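Local coordinates for exodeoxyribonuclease (Neisseria meningitidis, PDB 2JC5), which probably cleaves the DNA backbone at abasic sites as a magnesium- or manganese-dependent endonuclease of the AP/ExoA DNA repair family, at residues N10-A15 against Q35-Q40; A29-V34 against V69-K74; R64-V69 against E92-R97; Y202-N207 against W218-Q223. All coordinates share one frame; numbering follows the deposited sequence.

Contact 1: N10-A15 against Q35-Q40; sequences NGIRSA and QELKAQ. With MG (magnesium ion), chain B.
Asn10 and Glu36 both start with CG anti to the backbone N (chi1 -163° and -158°), and the glutamate chain runs on extended, which lays the two side chains alongside each other, heading the same way, with their oxygens on one magnesium ion. Asn10 OD1 binds the metal at 2.3 Å and Glu36 OE1 at 2.1 Å; four waters complete six ligands. The other carboxylate oxygen, Glu36 OE2, accepts from one of these waters. Behind the metal the backbones are stitched together: Gly11 N donates to Glu36 O at 2.8 Å, and Ile12 N donates to Leu37 O at 2.9 Å from above the carbonyl plane. Gly11 is the N-cap of the helix that begins at Ile12, and its CA lies against the methylenes of Lys38. On the helix, Arg13 bends at chi3 and brings NH2 to Lys38 O at 2.8 Å, the acceptor lying in the plane of the guanidinium, at its edge. The tips of Ile12 and Leu37 meet through CD1 and CD2 at 3.9 Å. Lys38 stretches past Gly11, and two waters link its NZ to Asn10, one at the backbone O and one at OD1. Asp246, a metal ligand in another structure of this protein, touches Asn10. With the ion held by two protein oxygens and four waters, the coordination sphere is largely hydrated, consistent with a site where substrate oxygens could displace water.

Contact 2: A29-V34 against V69-K74; sequences ADIVCV and VAVYSK
Val34 and Tyr72 carry the tightly packed end of this antiparallel strand pair. With Val34 CG1 anti to the carbonyl carbon (chi1 -57°) in the conformer given, CG2 lies between the backbone N and the carbonyl carbon and reaches both Ala70 CB and Tyr72 CE2 at 3.8 Å. Tyr72 crosses Val34 obliquely on the side of the sheet it shares with Val32, Val34 and Ala70, and its hydroxyl is hydrogen-bonded to Met48 O. On the other face Ile31 CG2 meets Val71 CG1 at 3.9 Å, while the second methyl of that valine, CG2, lies 4.0 Å from Cys33 SG. Strands 31-35 and 69-73 are neighbours in one of the two mixed sheets of the DNase I-like fold, and the Ile31, Cys33 and Val71 face turns toward strands 95-100 and 103-109 of the other sheet. Val32 and Tyr72 form a hydrogen-bonded pair with two reciprocal bonds of 2.8 Å; Val34 and Ala70 form another. Beyond Ser73 the packing thins. Lys74 N still donates to Asp30 O at 3.0 Å, but the exposed lysine chain extends past Ala29 O, with CE at 3.5 Å from it. Asp30 OD1 and Lys74 NZ, opposite charges not in contact, stand 4.7 Å apart with a water between them, and Asp30 OD2 is taken by Lys3 N.

Contact 3: R64-V69 against E92-R97; sequences RGYSGV and EGRFVR
Gly68 and Gly93 bring the two backbones to a CA-CA distance of 4.3 Å, and the touching parts run in nearly the same direction, 12° apart. Both glycines have positive phi, Gly93 being the first residue to leave helical geometry after helix 87-90. Gly93 presents only its CA to Gly68, with no side chain between the two main chains, and this permits the close approach. Only a weak bond, Gly68 N to Gly93 O, links the two main chains. The firmer link comes from Ser67, whose OG is anti to the backbone N (chi1 -172°) and donates to Glu92 O at 2.6 Å. Ser67 OG also sits over one face of the Arg94 guanidinium. Arg94 is held at its edge by Glu92, in a salt bridge from NE to the anti lone pair of OE1 at 2.8 Å, and its NH2 gives a weak bond to Tyr66 OH at 3.1 Å. The phenol and guanidinium planes are almost perpendicular, at 82°, while the edge of the tyrosine ring also meets Glu92 CG. Farther on, Val69 CG2 packs on Val96 CG2 at 3.7 Å. Arg119 of helix 117-139 pairs with Glu92 OE2 and touches Tyr66. On the sheet side, Arg94 NH1 bonds to Tyr109 O, and Ser67 and Val69 both touch the side chain of Tyr109, a predicted active-site residue on strand 103-109.

Contact 4: Y202-N207 against W218-Q223; sequences YTWWSN and WRIDYQ. With BCN (bicine), chain C.
Trp204 leads into the contact from CB outward. CB lies 3.8 Å from Ile220 CD1, and CG still feels the same methyl. With CG anti to the backbone N (chi1 179°), the indole extends alongside that of Trp218; CE3 and CZ3 come to 3.5 Å from Trp218 CD1, above the face of that ring. The result is a T-shaped stack, with planes at 71° and the edge belonging to Trp204. At the far rim, CH2 meets bicine C6 at 3.7 Å, and bicine also covers part of the same Trp218 face. NE1 turns to Asp246 OD2. The backbones beneath form a classic beta bulge in which Thr203 and Trp204 face Trp218 together: Trp218 O accepts from both Thr203 N and Trp204 N, and Trp218 N returns a bond to Trp204 O. It joins the short strand 204-205 to strand 217-225 at the bicine pocket. Asp221, predicted to be important for catalysis, is hydrogen-bonded through OD2 to His247 ND1, and the same oxygen, by its anti lone pair, accepts from Thr203 OG1 at 2.6 Å, consistent with a second-shell role for Thr203. Thr203 OG1 in turn accepts from Ile220 N at 3.2 Å.

Overall arrangement
From the N terminus, contact 1 closes the loop that runs from residue 10 through two helices and strand 31-35 to residues 35-40. Contact 2 crosses it: 29-34 lies between the segments of contact 1, whereas 69-74 comes after them. Contact 3 in turn crosses contact 2, sharing Val69, and follows contact 1 in series, although Lys38 N and Ser67 O lie 2.8 Å apart, probably hydrogen-bonded. Together these three tie the metal-side loops to facing strands of the two sheets. Contact 4 comes later, closing a short loop in the second sheet; its centre is about 17 Å from that of contact 1, with Gln35 OE1 and Asp221 OD1 4.3 Å apart.

Contact 1: N10-A15 against Q35-Q40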
# COMPACT_ATOMS: atom_id res chain seq x y z
N ASN A 10 10.76 1.50 -1.24
CA ASN A 10 11.76 2.54 -1.02
C ASN A 10 12.80 2.55 -2.14
O ASN A 10 14.00 2.56 -1.90
CB ASN A 10 12.43 2.34 0.35
CG ASN A 10 13.17 3.58 0.83
OD1 ASN A 10 12.74 4.71 0.59
ND2 ASN A 10 14.27 3.36 1.54
N GLY A 11 12.31 2.55 -3.38
CA GLY A 11 13.15 2.49 -4.55
C GLY A 11 13.29 1.07 -5.03
O GLY A 11 13.95 0.25 -4.38
N ILE A 12 12.69 0.75 -6.18
CA ILE A 12 12.70 -0.63 -6.64
C ILE A 12 14.12 -1.09 -7.00
O ILE A 12 14.49 -2.26 -6.77
CB ILE A 12 11.69 -0.87 -7.79
CG1 ILE A 12 11.52 -2.37 -8.05
CG2 ILE A 12 12.13 -0.16 -9.08
CD1 ILE A 12 10.35 -2.68 -8.94
N ARG A 13 14.93 -0.19 -7.53
CA ARG A 13 16.31 -0.57 -7.84
C ARG A 13 17.08 -0.94 -6.56
O ARG A 13 17.80 -1.95 -6.51
CB ARG A 13 17.01 0.51 -8.68
CG ARG A 13 16.51 0.55 -10.11
CD ARG A 13 16.99 1.76 -10.88
NE ARG A 13 16.28 2.98 -10.48
CZ ARG A 13 16.55 4.19 -10.95
NH1 ARG A 13 17.50 4.35 -11.87
NH2 ARG A 13 15.83 5.23 -10.55
N SER A 14 16.90 -0.14 -5.51
CA SER A 14 17.49 -0.49 -4.21
C SER A 14 16.97 -1.80 -3.65
O SER A 14 17.74 -2.63 -3.14
CB SER A 14 17.25 0.62 -3.18
OG SER A 14 18.23 1.63 -3.32
N ALA A 15 15.66 -2.01 -3.72
CA ALA A 15 15.06 -3.21 -3.15
C ALA A 15 15.55 -4.46 -3.87
O ALA A 15 15.75 -5.51 -3.25
CB ALA A 15 13.54 -3.13 -3.20
N GLN A 35 4.93 0.16 -3.88
CA GLN A 35 4.92 1.61 -3.88
C GLN A 35 6.32 2.15 -3.76
O GLN A 35 7.22 1.52 -3.20
CB GLN A 35 4.08 2.17 -2.73
CG GLN A 35 2.67 1.64 -2.68
CD GLN A 35 2.58 0.29 -1.98
OE1 GLN A 35 3.28 0.07 -0.98
NE2 GLN A 35 1.75 -0.63 -2.50
N GLU A 36 6.46 3.36 -4.28
CA GLU A 36 7.72 4.11 -4.34
C GLU A 36 8.79 3.42 -5.18
O GLU A 36 9.89 3.07 -4.70
CB GLU A 36 8.22 4.54 -2.96
CG GLU A 36 9.17 5.73 -3.10
CD GLU A 36 9.88 6.15 -1.85
OE1 GLU A 36 10.00 5.35 -0.92
OE2 GLU A 36 10.35 7.31 -1.82
N LEU A 37 8.48 3.28 -6.46
CA LEU A 37 9.43 2.76 -7.43
C LEU A 37 10.72 3.61 -7.46
O LEU A 37 11.81 3.09 -7.66
CB LEU A 37 8.85 2.79 -8.83
CG LEU A 37 7.61 1.91 -9.07
CD1 LEU A 37 6.98 2.18 -10.46
CD2 LEU A 37 7.98 0.45 -8.88
N LYS A 38 10.56 4.92 -7.30
CA LYS A 38 11.66 5.90 -7.46
C LYS A 38 12.33 5.71 -8.82
O LYS A 38 13.56 5.78 -8.93
CB LYS A 38 12.74 5.81 -6.36
CG LYS A 38 12.33 6.16 -4.94
CD LYS A 38 13.61 6.29 -4.06
CE LYS A 38 13.33 6.63 -2.63
NZ LYS A 38 14.60 7.00 -1.96
N ALA A 39 11.52 5.48 -9.85
CA ALA A 39 12.01 5.11 -11.17
C ALA A 39 10.94 5.48 -12.16
O ALA A 39 9.75 5.37 -11.85
CB ALA A 39 12.32 3.60 -11.24
N GLN A 40 11.36 5.96 -13.33
CA GLN A 40 10.46 6.10 -14.47
C GLN A 40 10.56 4.87 -15.36
O GLN A 40 11.42 4.02 -15.16
CB GLN A 40 10.82 7.36 -15.22
CG GLN A 40 10.68 8.56 -14.32
CD GLN A 40 11.10 9.82 -14.97
OE1 GLN A 40 12.11 9.87 -15.68
NE2 GLN A 40 10.34 10.88 -14.71
MG MG B . 10.71 5.74 1.01
O HOH W 1 15.85 4.45 -1.87
O HOH W 2 14.20 7.18 1.02
O HOH W 3 11.49 7.30 0.41
O HOH W 4 11.18 6.32 2.90
O HOH W 5 9.12 6.51 1.45
O HOH W 6 10.01 4.09 1.59

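Contact 2: A29-V34 against V69-K74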
# COMPACT_ATOMS: atom_id res chain seq x y z
N ALA A 29 3.47 -15.20 -3.61
CA ALA A 29 2.43 -14.20 -3.89
C ALA A 29 1.82 -14.39 -5.27
O ALA A 29 2.53 -14.59 -6.26
CB ALA A 29 3.00 -12.79 -3.80
N ASP A 30 0.50 -14.26 -5.31
CA ASP A 30 -0.26 -14.17 -6.55
C ASP A 30 -0.26 -12.76 -7.13
O ASP A 30 -0.22 -12.58 -8.36
CB ASP A 30 -1.68 -14.62 -6.33
CG ASP A 30 -1.76 -16.06 -5.92
OD1 ASP A 30 -1.57 -16.91 -6.83
OD2 ASP A 30 -1.94 -16.35 -4.72
N ILE A 31 -0.31 -11.76 -6.24
CA ILE A 31 -0.33 -10.35 -6.61
C ILE A 31 0.58 -9.60 -5.66
O ILE A 31 0.53 -9.84 -4.45
CB ILE A 31 -1.75 -9.74 -6.54
CG1 ILE A 31 -2.71 -10.51 -7.47
CG2 ILE A 31 -1.72 -8.27 -6.92
CD1 ILE A 31 -4.16 -10.17 -7.29
N VAL A 32 1.43 -8.73 -6.21
CA VAL A 32 2.33 -7.90 -5.42
C VAL A 32 2.08 -6.45 -5.83
O VAL A 32 2.22 -6.09 -7.01
CB VAL A 32 3.82 -8.29 -5.62
CG1 VAL A 32 4.74 -7.41 -4.74
CG2 VAL A 32 4.02 -9.75 -5.26
N CYS A 33 1.66 -5.64 -4.86
CA CYS A 33 1.48 -4.23 -5.07
C CYS A 33 2.66 -3.54 -4.45
O CYS A 33 2.92 -3.73 -3.25
CB CYS A 33 0.21 -3.77 -4.37
SG CYS A 33 -1.25 -4.47 -5.09
N VAL A 34 3.37 -2.75 -5.26
CA VAL A 34 4.52 -2.03 -4.74
C VAL A 34 4.33 -0.53 -4.84
O VAL A 34 3.64 -0.02 -5.73
CB VAL A 34 5.87 -2.46 -5.36
CG1 VAL A 34 6.09 -3.95 -5.16
CG2 VAL A 34 5.96 -2.08 -6.85
N VAL A 69 4.03 3.64 -8.51
CA VAL A 69 3.46 2.41 -7.99
C VAL A 69 3.29 1.40 -9.11
O VAL A 69 3.27 1.75 -10.30
CB VAL A 69 2.07 2.67 -7.32
CG1 VAL A 69 2.17 3.64 -6.12
CG2 VAL A 69 1.07 3.19 -8.34
N ALA A 70 3.16 0.14 -8.71
CA ALA A 70 2.93 -0.93 -9.66
C ALA A 70 2.12 -2.06 -9.03
O ALA A 70 2.12 -2.26 -7.81
CB ALA A 70 4.25 -1.48 -10.22
N VAL A 71 1.46 -2.82 -9.90
CA VAL A 71 0.80 -4.06 -9.52
C VAL A 71 1.34 -5.17 -10.41
O VAL A 71 1.30 -5.06 -11.65
CB VAL A 71 -0.72 -3.98 -9.71
CG1 VAL A 71 -1.36 -5.34 -9.40
CG2 VAL A 71 -1.36 -2.92 -8.81
N TYR A 72 1.86 -6.22 -9.78
CA TYR A 72 2.37 -7.40 -10.48
C TYR A 72 1.45 -8.56 -10.18
O TYR A 72 1.03 -8.73 -9.03
CB TYR A 72 3.75 -7.76 -10.00
CG TYR A 72 4.77 -6.66 -10.12
CD1 TYR A 72 5.12 -6.13 -11.35
CD2 TYR A 72 5.43 -6.18 -9.00
CE1 TYR A 72 6.07 -5.10 -11.45
CE2 TYR A 72 6.38 -5.18 -9.09
CZ TYR A 72 6.71 -4.65 -10.32
OH TYR A 72 7.66 -3.64 -10.36
N SER A 73 1.13 -9.36 -11.18
CA SER A 73 0.19 -10.45 -10.98
C SER A 73 0.54 -11.64 -11.83
O SER A 73 0.96 -11.48 -12.98
CB SER A 73 -1.24 -9.98 -11.29
OG SER A 73 -1.38 -9.50 -12.61
N LYS A 74 0.36 -12.84 -11.26
CA LYS A 74 0.57 -14.04 -12.06
C LYS A 74 -0.40 -14.11 -13.24
O LYS A 74 -0.01 -14.51 -14.36
CB LYS A 74 0.45 -15.32 -11.20
CG LYS A 74 1.53 -15.46 -10.17
CD LYS A 74 1.52 -16.83 -9.49
CE LYS A 74 2.76 -17.05 -8.68
NZ LYS A 74 2.77 -18.39 -8.00
O HOH W 7 0.89 -18.19 -6.28

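Contact 3: R64-V69 against E92-R97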
# COMPACT_ATOMS: atom_id res chain seq x y z
N ARG A 64 12.00 12.81 -11.71
CA ARG A 64 12.96 11.71 -11.64
C ARG A 64 13.14 11.19 -10.22
O ARG A 64 13.20 11.94 -9.24
CB ARG A 64 14.35 12.16 -12.14
CG ARG A 64 14.46 12.42 -13.61
CD ARG A 64 15.93 12.70 -14.00
NE ARG A 64 16.04 13.41 -15.28
N GLY A 65 13.27 9.88 -10.10
CA GLY A 65 13.63 9.25 -8.84
C GLY A 65 12.59 9.41 -7.76
O GLY A 65 12.95 9.52 -6.57
N TYR A 66 11.32 9.40 -8.15
CA TYR A 66 10.26 9.82 -7.25
C TYR A 66 9.04 8.94 -7.36
O TYR A 66 8.55 8.69 -8.46
CB TYR A 66 9.86 11.25 -7.63
CG TYR A 66 8.81 11.89 -6.77
CD1 TYR A 66 8.98 12.02 -5.42
CD2 TYR A 66 7.65 12.39 -7.34
CE1 TYR A 66 8.03 12.62 -4.65
CE2 TYR A 66 6.69 12.99 -6.58
CZ TYR A 66 6.87 13.11 -5.23
OH TYR A 66 5.91 13.76 -4.47
N SER A 67 8.53 8.50 -6.22
CA SER A 67 7.18 7.93 -6.16
C SER A 67 7.01 6.79 -7.16
O SER A 67 7.97 6.04 -7.41
CB SER A 67 6.16 9.09 -6.31
OG SER A 67 4.84 8.66 -6.07
N GLY A 68 5.81 6.61 -7.72
CA GLY A 68 5.54 5.52 -8.64
C GLY A 68 5.00 4.30 -7.89
O GLY A 68 5.43 3.98 -6.78
N VAL A 69 4.03 3.64 -8.51
CA VAL A 69 3.46 2.41 -7.99
C VAL A 69 3.29 1.40 -9.11
O VAL A 69 3.27 1.75 -10.30
CB VAL A 69 2.07 2.67 -7.32
CG1 VAL A 69 2.17 3.64 -6.12
CG2 VAL A 69 1.07 3.19 -8.34
N GLU A 92 2.31 12.44 -10.13
CA GLU A 92 3.20 11.85 -9.13
C GLU A 92 3.20 10.33 -9.09
O GLU A 92 3.96 9.75 -8.30
CB GLU A 92 2.84 12.41 -7.75
CG GLU A 92 2.94 13.96 -7.70
CD GLU A 92 2.77 14.59 -6.32
OE1 GLU A 92 2.46 13.88 -5.34
OE2 GLU A 92 2.95 15.84 -6.23
N GLY A 93 2.38 9.67 -9.90
CA GLY A 93 2.42 8.19 -9.96
C GLY A 93 2.03 7.50 -8.67
O GLY A 93 2.86 6.86 -8.01
N ARG A 94 0.76 7.61 -8.31
CA ARG A 94 0.29 7.17 -7.00
C ARG A 94 -0.83 6.14 -6.98
O ARG A 94 -1.17 5.66 -5.91
CB ARG A 94 -0.13 8.40 -6.19
CG ARG A 94 1.03 9.32 -5.89
CD ARG A 94 0.64 10.47 -4.99
NE ARG A 94 1.81 11.27 -4.66
CZ ARG A 94 2.73 10.96 -3.76
NH1 ARG A 94 2.60 9.88 -3.02
NH2 ARG A 94 3.79 11.75 -3.58
N PHE A 95 -1.37 5.74 -8.13
CA PHE A 95 -2.55 4.86 -8.16
C PHE A 95 -2.58 4.00 -9.41
O PHE A 95 -2.53 4.53 -10.53
CB PHE A 95 -3.81 5.73 -8.10
CG PHE A 95 -5.12 4.97 -8.13
CD1 PHE A 95 -5.64 4.51 -9.32
CD2 PHE A 95 -5.85 4.76 -6.96
CE1 PHE A 95 -6.86 3.80 -9.35
CE2 PHE A 95 -7.07 4.07 -6.99
CZ PHE A 95 -7.57 3.61 -8.19
N VAL A 96 -2.65 2.68 -9.21
CA VAL A 96 -2.90 1.71 -10.29
C VAL A 96 -3.94 0.73 -9.81
O VAL A 96 -3.89 0.29 -8.66
CB VAL A 96 -1.63 0.94 -10.72
CG1 VAL A 96 -1.97 -0.26 -11.65
CG2 VAL A 96 -0.65 1.87 -11.36
N ARG A 97 -4.87 0.40 -10.69
CA ARG A 97 -5.93 -0.57 -10.38
C ARG A 97 -5.93 -1.66 -11.43
O ARG A 97 -5.97 -1.37 -12.62
CB ARG A 97 -7.28 0.12 -10.38
CG ARG A 97 -8.46 -0.83 -10.24
CD ARG A 97 -9.78 -0.12 -10.14
NE ARG A 97 -10.89 -1.06 -10.19
CZ ARG A 97 -12.15 -0.78 -9.84
NH1 ARG A 97 -12.50 0.41 -9.41
NH2 ARG A 97 -13.07 -1.74 -9.91

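Contact 4: Y202-N207 against W218-Q223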
# COMPACT_ATOMS: atom_id res chain seq x y z
N TYR A 202 3.41 -3.07 13.14
CA TYR A 202 4.14 -1.98 12.49
C TYR A 202 4.71 -2.46 11.15
O TYR A 202 5.15 -3.59 11.01
CB TYR A 202 5.32 -1.47 13.33
CG TYR A 202 5.05 -1.12 14.77
CD1 TYR A 202 3.83 -0.60 15.18
CD2 TYR A 202 6.04 -1.28 15.73
CE1 TYR A 202 3.60 -0.26 16.53
CE2 TYR A 202 5.82 -0.96 17.06
CZ TYR A 202 4.60 -0.46 17.46
OH TYR A 202 4.41 -0.17 18.79
N THR A 203 4.72 -1.54 10.19
CA THR A 203 5.18 -1.78 8.83
C THR A 203 6.26 -0.81 8.36
O THR A 203 6.78 -0.99 7.27
CB THR A 203 4.01 -1.72 7.82
OG1 THR A 203 3.43 -0.41 7.81
CG2 THR A 203 2.95 -2.77 8.14
N TRP A 204 6.59 0.20 9.18
CA TRP A 204 7.60 1.19 8.81
C TRP A 204 8.42 1.63 10.01
O TRP A 204 7.88 1.81 11.10
CB TRP A 204 6.93 2.43 8.20
CG TRP A 204 7.91 3.50 7.83
CD1 TRP A 204 8.73 3.54 6.74
CD2 TRP A 204 8.16 4.70 8.55
NE1 TRP A 204 9.49 4.68 6.75
CE2 TRP A 204 9.15 5.42 7.85
CE3 TRP A 204 7.64 5.24 9.73
CZ2 TRP A 204 9.65 6.64 8.30
CZ3 TRP A 204 8.14 6.45 10.17
CH2 TRP A 204 9.14 7.14 9.45
N TRP A 205 9.72 1.81 9.78
CA TRP A 205 10.65 2.38 10.76
C TRP A 205 11.56 3.30 9.97
O TRP A 205 11.88 2.99 8.82
CB TRP A 205 11.50 1.29 11.41
CG TRP A 205 10.71 0.18 12.03
CD1 TRP A 205 10.47 -0.01 13.37
CD2 TRP A 205 10.03 -0.90 11.35
NE1 TRP A 205 9.71 -1.14 13.55
CE2 TRP A 205 9.42 -1.70 12.33
CE3 TRP A 205 9.91 -1.28 10.01
CZ2 TRP A 205 8.68 -2.83 12.02
CZ3 TRP A 205 9.18 -2.39 9.70
CH2 TRP A 205 8.58 -3.16 10.70
N SER A 206 11.99 4.42 10.55
CA SER A 206 12.66 5.43 9.74
C SER A 206 14.03 5.05 9.19
O SER A 206 14.49 5.66 8.23
CB SER A 206 12.75 6.76 10.46
OG SER A 206 13.72 6.75 11.47
N ASN A 207 14.70 4.08 9.80
CA ASN A 207 15.96 3.58 9.25
C ASN A 207 16.15 2.13 9.72
O ASN A 207 15.36 1.62 10.55
CB ASN A 207 17.11 4.51 9.66
CG ASN A 207 17.29 4.58 11.16
OD1 ASN A 207 17.51 3.56 11.81
ND2 ASN A 207 17.17 5.79 11.74
N TRP A 218 5.74 2.27 12.95
CA TRP A 218 4.41 2.75 12.67
C TRP A 218 3.74 1.76 11.73
O TRP A 218 4.39 1.25 10.82
CB TRP A 218 4.44 4.08 11.91
CG TRP A 218 5.12 5.26 12.54
CD1 TRP A 218 6.39 5.33 13.04
CD2 TRP A 218 4.58 6.58 12.62
NE1 TRP A 218 6.65 6.61 13.48
CE2 TRP A 218 5.56 7.39 13.23
CE3 TRP A 218 3.34 7.15 12.26
CZ2 TRP A 218 5.35 8.75 13.47
CZ3 TRP A 218 3.15 8.49 12.49
CH2 TRP A 218 4.13 9.27 13.10
N ARG A 219 2.44 1.54 11.92
CA ARG A 219 1.66 0.77 10.95
C ARG A 219 0.97 1.77 10.01
O ARG A 219 -0.08 2.35 10.33
CB ARG A 219 0.63 -0.12 11.63
CG ARG A 219 -0.06 -1.05 10.65
CD ARG A 219 -0.95 -2.01 11.35
NE ARG A 219 -2.13 -1.36 11.88
CZ ARG A 219 -3.31 -1.32 11.27
NH1 ARG A 219 -3.48 -1.90 10.08
NH2 ARG A 219 -4.32 -0.70 11.87
N ILE A 220 1.61 2.02 8.87
CA ILE A 220 1.10 2.96 7.87
C ILE A 220 0.75 2.29 6.53
O ILE A 220 0.25 2.97 5.64
CB ILE A 220 2.04 4.17 7.69
CG1 ILE A 220 3.44 3.71 7.28
CG2 ILE A 220 2.05 5.02 8.95
CD1 ILE A 220 4.39 4.87 6.90
N ASP A 221 1.03 0.99 6.41
CA ASP A 221 0.69 0.21 5.23
C ASP A 221 -0.52 -0.63 5.57
O ASP A 221 -0.62 -1.16 6.69
CB ASP A 221 1.86 -0.67 4.83
CG ASP A 221 3.09 0.15 4.47
OD1 ASP A 221 3.20 0.57 3.28
OD2 ASP A 221 3.96 0.39 5.35
N TYR A 222 -1.45 -0.72 4.63
CA TYR A 222 -2.74 -1.39 4.85
C TYR A 222 -3.14 -2.22 3.66
O TYR A 222 -2.75 -1.95 2.53
CB TYR A 222 -3.88 -0.38 5.02
CG TYR A 222 -3.81 0.58 6.17
CD1 TYR A 222 -2.98 1.69 6.12
CD2 TYR A 222 -4.61 0.41 7.28
CE1 TYR A 222 -2.93 2.57 7.16
CE2 TYR A 222 -4.57 1.31 8.32
CZ TYR A 222 -3.73 2.40 8.25
OH TYR A 222 -3.72 3.30 9.30
N GLN A 223 -4.01 -3.19 3.93
CA GLN A 223 -4.93 -3.73 2.91
C GLN A 223 -6.33 -3.40 3.37
O GLN A 223 -6.79 -3.92 4.38
CB GLN A 223 -4.70 -5.24 2.73
CG GLN A 223 -3.31 -5.54 2.16
CD GLN A 223 -3.13 -6.96 1.58
OE1 GLN A 223 -4.08 -7.66 1.22
NE2 GLN A 223 -1.88 -7.36 1.46
N1 BCN C . 5.48 9.75 7.88
C1 BCN C . 4.13 10.05 7.33
C2 BCN C . 4.08 11.38 6.62
O21 BCN C . 3.00 11.69 6.02
O22 BCN C . 5.08 12.12 6.65
C3 BCN C . 6.17 8.67 7.16
C4 BCN C . 6.99 9.27 6.04
O4 BCN C . 7.87 10.33 6.49
C5 BCN C . 5.40 9.45 9.35
C6 BCN C . 6.68 9.86 10.06
O6 BCN C . 7.20 11.10 9.56